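Local coordinates for restriction endonuclease (Mycobacterium sp., PDB 4F0P), which recognises DNA carrying 5-methylcytosine and cuts it at a distance from the modified base, as a modification-dependent restriction endonuclease, at the interface of chains A and B and the interface of chains A and C. Residues are numbered along the deposited sequence; one frame, centred on the assembly and turned at random. Chains: chain A/B/C, Restriction endonuclease.

Contact 1 and contact 2 lie about 25 Å apart, measured between the centres of their C-alpha atoms, and share chain A but no residue. In contact 1 the C-terminal end of chain A, a loop and the 3-10 helix 450-455, docks on strands 104-106, 111-115 and 200-210 in the N-terminal part of chain B. In contact 2 the endonuclease part of chain A packs against strands 335-342 and 347-357 of chain C, within a two-fold interface. Chain A thus meets its two neighbours through different surfaces, an arrangement that could help hold the four copies of the deposited assembly together.

Contact 1: the interface of chains A and B. Residues chain A 447-448, 452; chain B 104, 111, 207.
A:His447 and A:Arg448 follow each other in a loop that turns at the first residue and is extended at the second, passing over B:His111 on strand 111-115 of the partner. The carbonyl O of A:His447 lies over the B:His111 imidazole near its CG and CD2 side, and the CA of A:Arg448 lies over the same face. A flat ring suits this place because a backbone can lie across it. The two histidine side chains run antiparallel alongside each other: CB of B:His111 meets the edge of the A:His447 ring, 3.9 Å from its CD2.

A:Arg448 and B:Asp207 form a side-on salt bridge. A:Arg448, extended from CG to NE, gives NE to OD2 of B:Asp207 at 2.7 Å and NH2 to its OD1 at 2.8 Å. The planes are nearly parallel (3°) but slightly stepped, and each syn-side bond tilts out of the carboxylate plane, by 22° at OD2. Arginine's long chain and flat, many-N-H head match both oxygens of a short aspartate. Water 1 joins OD2 of B:Asp207 (2.9 Å) to the backbone N of A:His447 (3.0 Å).

The A:Glu452 acceptors face the C-H edge of the imidazole, OE1 3.6 Å from CE1 of B:His111, which may be mildly favourable. Its carboxylate also meets the CG methylene of B:Glu104; OE2 of A:Glu452 lies 4.0 Å from OE2 of B:Glu104, perhaps unfavourably, but that residue is poorly ordered and the detail doubtful.

In the fold, the C-terminal loop and 3-10 helix 450-455 of chain A lie across strands of chain B's N-terminal part.

Contact 2: the interface of chains A and C. Residues chain A 312, 382, 404-407; chain C 341, 348.
C:Thr348, at the start of strand 347-357, points its side chain at the first residue of strand 382-387 of chain A and at the segment A:Tyr404 to A:Val407 leading into strand 406-409. Its CB stands against the A:Val406 backbone, 3.7 Å from the carbonyl O. Beyond CB the side chain forks. The hydroxyl OG1, anti to the backbone N (chi1 -172°), turns toward the A:Tyr404 to A:Val406 backbone. It lies 3.7 Å from both the N of A:Val406 and the O of A:Tyr404, too far for a direct hydrogen bond to either. The other branch goes to an apolar corner, where the methyl CG2 of C:Thr348 lies 3.7 Å from CG2 of A:Val407. On its other flank CG2 of C:Thr348 meets CD1 of A:Ile382, again at 3.7 Å. Threonine fits here because one small branch is polar and faces the backbone, while the other is a methyl that packs among aliphatic groups.

A:Ile382 has a nearly straight chain, which carries CD1 outward between two partners. One is the threonine methyl; the other is C:Met341, whose CE lies 3.6 Å and CB 4.0 Å from CD1 of A:Ile382. Bends at chi2 and chi3 (-90°) turn CE toward chain A, and the methionine runs at a slant across the isoleucine. A long, adaptable side chain suits a surface that must mould itself to a branched one. At the margin, on helix 297-313, CE1 of A:Phe312 lies 4.3 Å from backbone atom C of C:Met341. A:Pro405 lends CA to the wall beside OG1.

The whole interface is two-fold symmetric, so this packing recurs with the chains exchanged. The contact uses the opposite end of the strand that carries the QAK of the endonuclease catalytic motif; it may contribute to holding two nuclease parts in a fixed relation.

Contact 1: the interface of chains A and B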
# COMPACT_ATOMS: atom_id res chain seq x y z
N HIS A 447 -15.36 5.40 17.23
CA HIS A 447 -14.85 6.74 16.93
C HIS A 447 -13.33 6.74 17.02
O HIS A 447 -12.73 7.68 17.54
CB HIS A 447 -15.45 7.77 17.88
CG HIS A 447 -15.42 9.17 17.35
ND1 HIS A 447 -16.25 9.61 16.34
CD2 HIS A 447 -14.65 10.24 17.69
CE1 HIS A 447 -16.00 10.88 16.08
NE2 HIS A 447 -15.03 11.29 16.89
N ARG A 448 -12.72 5.67 16.52
CA ARG A 448 -11.27 5.54 16.55
C ARG A 448 -10.62 6.15 15.32
O ARG A 448 -11.24 6.24 14.25
CB ARG A 448 -10.87 4.07 16.66
CG ARG A 448 -11.44 3.34 17.86
CD ARG A 448 -10.95 1.90 17.91
NE ARG A 448 -11.60 1.14 18.98
CZ ARG A 448 -11.44 -0.16 19.17
NH1 ARG A 448 -10.65 -0.86 18.37
NH2 ARG A 448 -12.07 -0.77 20.16
N GLU A 452 -5.53 3.27 14.46
CA GLU A 452 -5.78 2.38 15.58
C GLU A 452 -6.22 0.99 15.14
O GLU A 452 -6.39 0.09 15.97
CB GLU A 452 -6.82 2.99 16.53
CG GLU A 452 -6.43 4.35 17.09
CD GLU A 452 -7.46 4.91 18.05
OE1 GLU A 452 -8.20 4.12 18.67
OE2 GLU A 452 -7.53 6.15 18.18
N GLU B 104 -4.70 5.69 24.15
CA GLU B 104 -4.76 6.54 22.97
C GLU B 104 -5.61 7.78 23.26
O GLU B 104 -6.80 7.68 23.54
CB GLU B 104 -5.34 5.77 21.78
CG GLU B 104 -5.25 6.51 20.45
CD GLU B 104 -3.86 6.44 19.84
OE1 GLU B 104 -2.98 5.76 20.41
OE2 GLU B 104 -3.65 7.06 18.77
N HIS B 111 -12.29 11.55 21.89
CA HIS B 111 -12.18 10.10 21.98
C HIS B 111 -10.91 9.68 22.71
O HIS B 111 -9.83 10.18 22.44
CB HIS B 111 -12.20 9.47 20.58
CG HIS B 111 -11.79 8.03 20.57
ND1 HIS B 111 -10.48 7.64 20.40
CD2 HIS B 111 -12.51 6.90 20.71
CE1 HIS B 111 -10.41 6.32 20.44
NE2 HIS B 111 -11.63 5.85 20.62
N ASP B 207 -13.36 2.09 25.12
CA ASP B 207 -13.51 3.23 24.23
C ASP B 207 -14.40 4.26 24.92
O ASP B 207 -15.54 3.96 25.30
CB ASP B 207 -14.12 2.81 22.89
CG ASP B 207 -13.18 1.94 22.08
OD1 ASP B 207 -13.11 0.72 22.35
OD2 ASP B 207 -12.51 2.48 21.17
O HOH W 1 -14.56 4.11 19.86

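Contact 2: the interface of chains A and C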
# COMPACT_ATOMS: atom_id res chain seq x y z
N PHE A 312 -10.89 -7.96 -1.35
CA PHE A 312 -9.49 -8.06 -0.94
C PHE A 312 -9.09 -9.49 -0.58
O PHE A 312 -7.95 -9.90 -0.79
CB PHE A 312 -9.19 -7.12 0.23
CG PHE A 312 -8.96 -5.70 -0.18
CD1 PHE A 312 -7.80 -5.35 -0.86
CD2 PHE A 312 -9.89 -4.71 0.10
CE1 PHE A 312 -7.58 -4.04 -1.25
CE2 PHE A 312 -9.67 -3.41 -0.28
CZ PHE A 312 -8.51 -3.07 -0.96
N ILE A 382 -4.12 2.59 1.86
CA ILE A 382 -4.78 2.32 0.59
C ILE A 382 -6.26 2.68 0.72
O ILE A 382 -6.81 2.72 1.82
CB ILE A 382 -4.61 0.84 0.16
CG1 ILE A 382 -4.98 0.64 -1.31
CG2 ILE A 382 -5.43 -0.08 1.06
CD1 ILE A 382 -5.12 -0.81 -1.72
N TYR A 404 -3.35 7.18 -8.01
CA TYR A 404 -4.07 7.09 -6.75
C TYR A 404 -4.27 5.63 -6.34
O TYR A 404 -4.85 4.84 -7.09
CB TYR A 404 -5.43 7.78 -6.85
CG TYR A 404 -5.36 9.28 -7.06
CD1 TYR A 404 -4.24 10.01 -6.67
CD2 TYR A 404 -6.41 9.97 -7.65
CE1 TYR A 404 -4.18 11.38 -6.85
CE2 TYR A 404 -6.36 11.34 -7.84
CZ TYR A 404 -5.24 12.04 -7.44
OH TYR A 404 -5.18 13.40 -7.63
N PRO A 405 -3.77 5.26 -5.15
CA PRO A 405 -3.95 3.91 -4.61
C PRO A 405 -5.38 3.68 -4.13
O PRO A 405 -5.63 3.63 -2.93
CB PRO A 405 -2.98 3.87 -3.43
CG PRO A 405 -2.85 5.29 -3.00
CD PRO A 405 -2.95 6.10 -4.27
N VAL A 406 -6.31 3.54 -5.07
CA VAL A 406 -7.71 3.34 -4.73
C VAL A 406 -8.33 2.22 -5.57
O VAL A 406 -8.20 2.20 -6.79
CB VAL A 406 -8.52 4.65 -4.86
CG1 VAL A 406 -8.31 5.29 -6.22
CG2 VAL A 406 -10.00 4.39 -4.60
N VAL A 407 -9.00 1.29 -4.90
CA VAL A 407 -9.67 0.19 -5.58
C VAL A 407 -11.11 0.59 -5.88
O VAL A 407 -11.85 0.99 -4.98
CB VAL A 407 -9.67 -1.08 -4.72
CG1 VAL A 407 -10.29 -2.24 -5.48
CG2 VAL A 407 -8.24 -1.43 -4.30
N MET C 341 -3.09 -5.01 -5.63
CA MET C 341 -3.94 -5.18 -4.47
C MET C 341 -5.43 -5.15 -4.81
O MET C 341 -5.91 -4.23 -5.47
CB MET C 341 -3.63 -4.12 -3.41
CG MET C 341 -2.24 -4.25 -2.83
SD MET C 341 -2.24 -4.25 -1.03
CE MET C 341 -2.09 -2.50 -0.69
N THR C 348 -5.63 -2.32 -7.64
CA THR C 348 -4.79 -1.15 -7.82
C THR C 348 -3.31 -1.53 -7.66
O THR C 348 -2.96 -2.35 -6.82
CB THR C 348 -5.18 -0.00 -6.84
OG1 THR C 348 -4.46 1.19 -7.17
CG2 THR C 348 -4.89 -0.39 -5.39